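Local coordinates for uncharacterized protein YycE (PDB 1TWU), which is of unknown function but belongs to the vicinal oxygen chelate superfamily and is a putative relative of glyoxalase and fosfomycin resistance proteins, at residues 18-29 with 120-128. Numbering follows the deposited sequence.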
ATOM      1  N   PRO A  18      -0.630   2.262  10.708  1.00 22.97           N
ATOM      2  CA  PRO A  18      -0.421   2.551  12.130  1.00 22.57           C
ATOM      3  C   PRO A  18       0.562   1.568  12.772  1.00 22.78           C
ATOM      4  O   PRO A  18       0.744   0.455  12.283  1.00 22.68           O
ATOM      5  CB  PRO A  18      -1.815   2.400  12.701  1.00 23.02           C
ATOM      6  CG  PRO A  18      -2.340   1.232  11.908  1.00 22.72           C
ATOM      7  CD  PRO A  18      -1.919   1.577  10.496  1.00 22.22           C
ATOM      8  N   THR A  19       1.195   1.975  13.867  1.00 23.95           N
ATOM      9  CA  THR A  19       2.135   1.096  14.558  1.00 24.34           C
ATOM     10  C   THR A  19       2.226   1.433  16.037  1.00 24.60           C
ATOM     11  O   THR A  19       1.913   2.543  16.451  1.00 25.55           O
ATOM     12  CB  THR A  19       3.578   1.177  13.947  1.00 24.70           C
ATOM     13  OG1 THR A  19       4.411   0.189  14.567  1.00 23.05           O
ATOM     14  CG2 THR A  19       4.199   2.559  14.171  1.00 21.33           C
ATOM     15  N   GLY A  20       2.640   0.459  16.833  1.00 25.26           N
ATOM     16  CA  GLY A  20       2.804   0.692  18.252  1.00 25.32           C
ATOM     17  C   GLY A  20       4.292   0.669  18.567  1.00 27.48           C
ATOM     18  O   GLY A  20       4.700   0.812  19.719  1.00 28.99           O
ATOM     19  N   GLN A  21       5.115   0.482  17.537  1.00 27.18           N
ATOM     20  CA  GLN A  21       6.561   0.434  17.716  1.00 27.11           C
ATOM     21  C   GLN A  21       7.240   1.103  16.525  1.00 27.44           C
ATOM     22  O   GLN A  21       7.839   0.441  15.680  1.00 27.11           O
ATOM     23  CB  GLN A  21       7.013  -1.025  17.856  1.00 27.27           C
ATOM     24  CG  GLN A  21       6.567  -1.937  16.714  1.00 26.16           C
ATOM     25  CD  GLN A  21       7.023  -3.370  16.908  1.00 28.58           C
ATOM     26  OE1 GLN A  21       7.971  -3.635  17.646  1.00 31.59           O
ATOM     27  NE2 GLN A  21       6.361  -4.300  16.234  1.00 26.24           N
ATOM     28  N   LEU A  22       7.145   2.430  16.476  1.00 28.23           N
ATOM     29  CA  LEU A  22       7.718   3.218  15.386  1.00 28.84           C
ATOM     30  C   LEU A  22       9.241   3.113  15.277  1.00 29.28           C
ATOM     31  O   LEU A  22       9.805   3.288  14.199  1.00 29.13           O
ATOM     32  CB  LEU A  22       7.298   4.691  15.530  1.00 27.58           C
ATOM     33  CG  LEU A  22       7.518   5.651  14.349  1.00 26.32           C
ATOM     34  CD1 LEU A  22       6.755   5.184  13.124  1.00 24.68           C
ATOM     35  CD2 LEU A  22       7.050   7.035  14.748  1.00 24.96           C
ATOM     36  N   ASP A  23       9.914   2.828  16.382  1.00 29.98           N
ATOM     37  CA  ASP A  23      11.359   2.699  16.320  1.00 31.05           C
ATOM     38  C   ASP A  23      11.742   1.406  15.618  1.00 30.54           C
ATOM     39  O   ASP A  23      12.703   1.374  14.852  1.00 30.60           O
ATOM     40  CB  ASP A  23      11.962   2.745  17.718  1.00 35.04           C
ATOM     41  CG  ASP A  23      11.889   4.134  18.336  1.00 40.05           C
ATOM     42  OD1 ASP A  23      12.258   5.121  17.651  1.00 41.64           O
ATOM     43  OD2 ASP A  23      11.467   4.237  19.510  1.00 44.29           O
ATOM     44  N   GLU A  24      10.991   0.339  15.880  1.00 30.01           N
ATOM     45  CA  GLU A  24      11.251  -0.948  15.243  1.00 30.90           C
ATOM     46  C   GLU A  24      10.998  -0.833  13.744  1.00 29.51           C
ATOM     47  O   GLU A  24      11.738  -1.387  12.928  1.00 28.79           O
ATOM     48  CB  GLU A  24      10.341  -2.023  15.827  1.00 32.25           C
ATOM     49  CG  GLU A  24      10.755  -2.455  17.201  1.00 36.52           C
ATOM     50  CD  GLU A  24      12.227  -2.827  17.257  1.00 40.16           C
ATOM     51  OE1 GLU A  24      12.711  -3.519  16.334  1.00 39.79           O
ATOM     52  OE2 GLU A  24      12.901  -2.432  18.230  1.00 42.94           O
ATOM     53  N   ILE A  25       9.935  -0.113  13.404  1.00 27.36           N
ATOM     54  CA  ILE A  25       9.556   0.119  12.020  1.00 26.19           C
ATOM     55  C   ILE A  25      10.680   0.876  11.300  1.00 25.55           C
ATOM     56  O   ILE A  25      11.038   0.545  10.163  1.00 25.80           O
ATOM     57  CB  ILE A  25       8.225   0.927  11.955  1.00 25.20           C
ATOM     58  CG1 ILE A  25       7.060   0.034  12.390  1.00 24.97           C
ATOM     59  CG2 ILE A  25       8.006   1.491  10.570  1.00 25.01           C
ATOM     60  CD1 ILE A  25       6.807  -1.162  11.483  1.00 22.90           C
ATOM     61  N   ILE A  26      11.243   1.880  11.968  1.00 24.64           N
ATOM     62  CA  ILE A  26      12.325   2.668  11.388  1.00 26.09           C
ATOM     63  C   ILE A  26      13.574   1.816  11.132  1.00 26.97           C
ATOM     64  O   ILE A  26      14.229   1.954  10.093  1.00 26.07           O
ATOM     65  CB  ILE A  26      12.680   3.862  12.299  1.00 26.09           C
ATOM     66  CG1 ILE A  26      11.509   4.842  12.320  1.00 25.69           C
ATOM     67  CG2 ILE A  26      13.937   4.554  11.801  1.00 27.45           C
ATOM     68  CD1 ILE A  26      11.667   5.973  13.306  1.00 24.99           C
ATOM     69  N   ARG A  27      13.899   0.934  12.075  1.00 26.16           N
ATOM     70  CA  ARG A  27      15.054   0.060  11.913  1.00 26.33           C
ATOM     71  C   ARG A  27      14.893  -0.848  10.693  1.00 25.85           C
ATOM     72  O   ARG A  27      15.833  -1.039   9.924  1.00 25.97           O
ATOM     73  CB  ARG A  27      15.266  -0.801  13.159  1.00 24.67           C
ATOM     74  CG  ARG A  27      16.387  -1.821  12.990  1.00 24.38           C
ATOM     75  CD  ARG A  27      16.698  -2.518  14.296  1.00 25.46           C
ATOM     76  NE  ARG A  27      17.872  -3.389  14.225  1.00 24.40           N
ATOM     77  CZ  ARG A  27      17.852  -4.663  13.846  1.00 23.60           C
ATOM     78  NH1 ARG A  27      16.715  -5.243  13.493  1.00 22.93           N
ATOM     79  NH2 ARG A  27      18.975  -5.367  13.848  1.00 24.63           N
ATOM     80  N   PHE A  28      13.698  -1.402  10.517  1.00 25.22           N
ATOM     81  CA  PHE A  28      13.432  -2.292   9.392  1.00 24.11           C
ATOM     82  C   PHE A  28      13.482  -1.561   8.053  1.00 25.34           C
ATOM     83  O   PHE A  28      14.192  -1.977   7.129  1.00 23.98           O
ATOM     84  CB  PHE A  28      12.051  -2.942   9.540  1.00 24.06           C
ATOM     85  CG  PHE A  28      11.672  -3.848   8.387  1.00 23.14           C
ATOM     86  CD1 PHE A  28      12.125  -5.166   8.333  1.00 22.33           C
ATOM     87  CD2 PHE A  28      10.874  -3.377   7.346  1.00 21.35           C
ATOM     88  CE1 PHE A  28      11.788  -6.002   7.259  1.00 20.85           C
ATOM     89  CE2 PHE A  28      10.535  -4.200   6.271  1.00 21.00           C
ATOM     90  CZ  PHE A  28      10.993  -5.516   6.228  1.00 20.04           C
ATOM     91  N   TYR A  29      12.722  -0.471   7.953  1.00 24.72           N
ATOM     92  CA  TYR A  29      12.636   0.295   6.711  1.00 25.82           C
ATOM     93  C   TYR A  29      13.809   1.191   6.368  1.00 26.05           C
ATOM     94  O   TYR A  29      14.205   1.277   5.204  1.00 26.26           O
ATOM     95  CB  TYR A  29      11.338   1.112   6.697  1.00 22.78           C
ATOM     96  CG  TYR A  29      10.138   0.229   6.518  1.00 22.82           C
ATOM     97  CD1 TYR A  29       9.793  -0.259   5.262  1.00 21.52           C
ATOM     98  CD2 TYR A  29       9.402  -0.211   7.623  1.00 22.91           C
ATOM     99  CE1 TYR A  29       8.741  -1.177   5.106  1.00 23.63           C
ATOM    100  CE2 TYR A  29       8.350  -1.129   7.483  1.00 21.98           C
ATOM    101  CZ  TYR A  29       8.027  -1.609   6.224  1.00 22.66           C
ATOM    102  OH  TYR A  29       7.015  -2.528   6.084  1.00 21.03           O
ATOM    103  N   ILE A 120       9.566 -11.717   3.746  1.00 26.44           N
ATOM    104  CA  ILE A 120      10.115 -11.362   5.053  1.00 26.14           C
ATOM    105  C   ILE A 120       9.048 -10.545   5.765  1.00 26.75           C
ATOM    106  O   ILE A 120       8.452  -9.655   5.159  1.00 26.52           O
ATOM    107  CB  ILE A 120      11.379 -10.466   4.919  1.00 25.93           C
ATOM    108  CG1 ILE A 120      12.424 -11.128   4.003  1.00 28.10           C
ATOM    109  CG2 ILE A 120      11.944 -10.171   6.294  1.00 25.59           C
ATOM    110  CD1 ILE A 120      12.903 -12.500   4.444  1.00 26.81           C
ATOM    111  N   GLU A 121       8.786 -10.839   7.033  1.00 27.58           N
ATOM    112  CA  GLU A 121       7.786 -10.058   7.765  1.00 28.93           C
ATOM    113  C   GLU A 121       8.428  -8.824   8.377  1.00 27.76           C
ATOM    114  O   GLU A 121       9.545  -8.891   8.892  1.00 26.50           O
ATOM    115  CB  GLU A 121       7.156 -10.867   8.890  1.00 30.86           C
ATOM    116  CG  GLU A 121       6.357 -12.056   8.453  1.00 35.73           C
ATOM    117  CD  GLU A 121       5.558 -12.635   9.604  1.00 38.49           C
ATOM    118  OE1 GLU A 121       6.143 -12.828  10.694  1.00 38.22           O
ATOM    119  OE2 GLU A 121       4.349 -12.894   9.418  1.00 41.45           O
ATOM    120  N   ASP A 122       7.728  -7.694   8.320  1.00 27.46           N
ATOM    121  CA  ASP A 122       8.269  -6.478   8.908  1.00 26.47           C
ATOM    122  C   ASP A 122       7.930  -6.566  10.399  1.00 25.18           C
ATOM    123  O   ASP A 122       7.254  -7.505  10.817  1.00 24.01           O
ATOM    124  CB  ASP A 122       7.693  -5.232   8.194  1.00 25.61           C
ATOM    125  CG  ASP A 122       6.339  -4.777   8.728  1.00 28.20           C
ATOM    126  OD1 ASP A 122       5.630  -5.544   9.418  1.00 29.62           O
ATOM    127  OD2 ASP A 122       5.972  -3.620   8.426  1.00 26.87           O
ATOM    128  N   PRO A 123       8.407  -5.617  11.220  1.00 24.65           N
ATOM    129  CA  PRO A 123       8.120  -5.661  12.659  1.00 24.33           C
ATOM    130  C   PRO A 123       6.661  -5.913  13.071  1.00 24.89           C
ATOM    131  O   PRO A 123       6.406  -6.494  14.132  1.00 24.47           O
ATOM    132  CB  PRO A 123       8.637  -4.311  13.151  1.00 23.95           C
ATOM    133  CG  PRO A 123       9.768  -4.036  12.224  1.00 24.25           C
ATOM    134  CD  PRO A 123       9.196  -4.420  10.887  1.00 24.05           C
ATOM    135  N   ASP A 124       5.708  -5.490  12.242  1.00 23.41           N
ATOM    136  CA  ASP A 124       4.302  -5.672  12.577  1.00 23.56           C
ATOM    137  C   ASP A 124       3.566  -6.729  11.774  1.00 23.91           C
ATOM    138  O   ASP A 124       2.335  -6.727  11.725  1.00 23.74           O
ATOM    139  CB  ASP A 124       3.551  -4.340  12.487  1.00 24.69           C
ATOM    140  CG  ASP A 124       3.986  -3.355  13.562  1.00 26.76           C
ATOM    141  OD1 ASP A 124       4.141  -3.781  14.729  1.00 25.81           O
ATOM    142  OD2 ASP A 124       4.164  -2.158  13.243  1.00 26.65           O
ATOM    143  N   GLY A 125       4.317  -7.623  11.139  1.00 23.94           N
ATOM    144  CA  GLY A 125       3.703  -8.709  10.398  1.00 23.31           C
ATOM    145  C   GLY A 125       3.256  -8.455   8.978  1.00 24.45           C
ATOM    146  O   GLY A 125       2.564  -9.291   8.396  1.00 24.23           O
ATOM    147  N   TRP A 126       3.611  -7.303   8.419  1.00 24.08           N
ATOM    148  CA  TRP A 126       3.242  -7.024   7.040  1.00 23.40           C
ATOM    149  C   TRP A 126       4.185  -7.904   6.222  1.00 23.55           C
ATOM    150  O   TRP A 126       5.367  -8.003   6.547  1.00 23.29           O
ATOM    151  CB  TRP A 126       3.452  -5.541   6.710  1.00 21.75           C
ATOM    152  CG  TRP A 126       2.728  -5.096   5.460  1.00 21.53           C
ATOM    153  CD1 TRP A 126       1.694  -5.745   4.826  1.00 21.13           C
ATOM    154  CD2 TRP A 126       2.948  -3.886   4.721  1.00 20.94           C
ATOM    155  NE1 TRP A 126       1.266  -5.013   3.746  1.00 20.35           N
ATOM    156  CE2 TRP A 126       2.016  -3.869   3.658  1.00 20.71           C
ATOM    157  CE3 TRP A 126       3.840  -2.812   4.858  1.00 18.85           C
ATOM    158  CZ2 TRP A 126       1.952  -2.817   2.736  1.00 19.83           C
ATOM    159  CZ3 TRP A 126       3.773  -1.767   3.944  1.00 17.48           C
ATOM    160  CH2 TRP A 126       2.836  -1.779   2.898  1.00 17.72           C
ATOM    161  N   ARG A 127       3.659  -8.564   5.192  1.00 23.58           N
ATOM    162  CA  ARG A 127       4.461  -9.451   4.351  1.00 24.72           C
ATOM    163  C   ARG A 127       5.200  -8.688   3.245  1.00 24.99           C
ATOM    164  O   ARG A 127       4.592  -8.197   2.292  1.00 23.51           O
ATOM    165  CB  ARG A 127       3.569 -10.535   3.718  1.00 26.62           C
ATOM    166  CG  ARG A 127       2.899 -11.506   4.701  1.00 29.25           C
ATOM    167  CD  ARG A 127       3.911 -12.405   5.378  1.00 30.92           C
ATOM    168  NE  ARG A 127       3.326 -13.265   6.409  1.00 34.17           N
ATOM    169  CZ  ARG A 127       2.873 -14.502   6.210  1.00 35.14           C
ATOM    170  NH1 ARG A 127       2.918 -15.059   5.009  1.00 35.61           N
ATOM    171  NH2 ARG A 127       2.403 -15.200   7.231  1.00 36.05           N
ATOM    172  N   ILE A 128       6.517  -8.588   3.383  1.00 23.39           N
ATOM    173  CA  ILE A 128       7.331  -7.900   2.390  1.00 23.44           C
ATOM    174  C   ILE A 128       7.902  -8.968   1.444  1.00 23.97           C
ATOM    175  O   ILE A 128       8.730  -9.801   1.831  1.00 22.45           O
ATOM    176  CB  ILE A 128       8.483  -7.098   3.062  1.00 22.06           C
ATOM    177  CG1 ILE A 128       7.943  -6.306   4.260  1.00 21.30           C
ATOM    178  CG2 ILE A 128       9.110  -6.133   2.057  1.00 22.31           C
ATOM    179  CD1 ILE A 128       6.781  -5.396   3.928  1.00 20.56           C
TER
HETATM  180  O   HOH W   1       2.965  -1.093  10.912  1.00 27.53           O
HETATM  181  O   HOH W   2       2.859  -2.357  16.576  1.00 25.79           O
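Pro123, at the second position of the type I turn Asp122–Gly125, pushes its ring into a shallow hollow formed by Gln21 at the N-cap and by Glu24, Ile25 and Phe28 of the helix. Its CG lies 3.4 Å from the carbonyl O of Glu24, and its CD 3.5 Å from CB of Phe28; a compact ring that also suits the turn's backbone bend fits closely here. Phe28 is the answering bump. With CG anti to the backbone N (chi1 178°), its ring reaches over the hairpin: CB of Asp122 sits on one face in a CH-pi contact, CG2 of Ile120 meets the edge, and CG1 of Ile128 packs near CZ.

Polar groups flank this apolar plug. Tyr29 OH donates to Asp122 OD2 (2.8 Å) on its anti side, while OD1 takes the backbone N of Asp124, in an Asx turn, and that of Trp126 from opposite faces, so one short acidic side chain both shapes the turn and ties it to the helix. At the helix start, Asp124 OD2 receives Thr19 OG1 on its syn side (2.7 Å), a hydroxyl that also accepts from Gln21 N in an ST turn. Gln21, extended beyond CG, is long enough to bring NE2 to Asp124 OD1 (2.7 Å, nearly straight at 172°). Two waters join Asp124 to Pro18 O and Gly20 N.

The contact thus joins helix 22-32 to the hairpin of strands 117-121 and 127-131. Three donors meet the carboxylate of Asp122, and two side chains and two waters that of Asp124, which would probably keep both ionised despite the burial of Asp122.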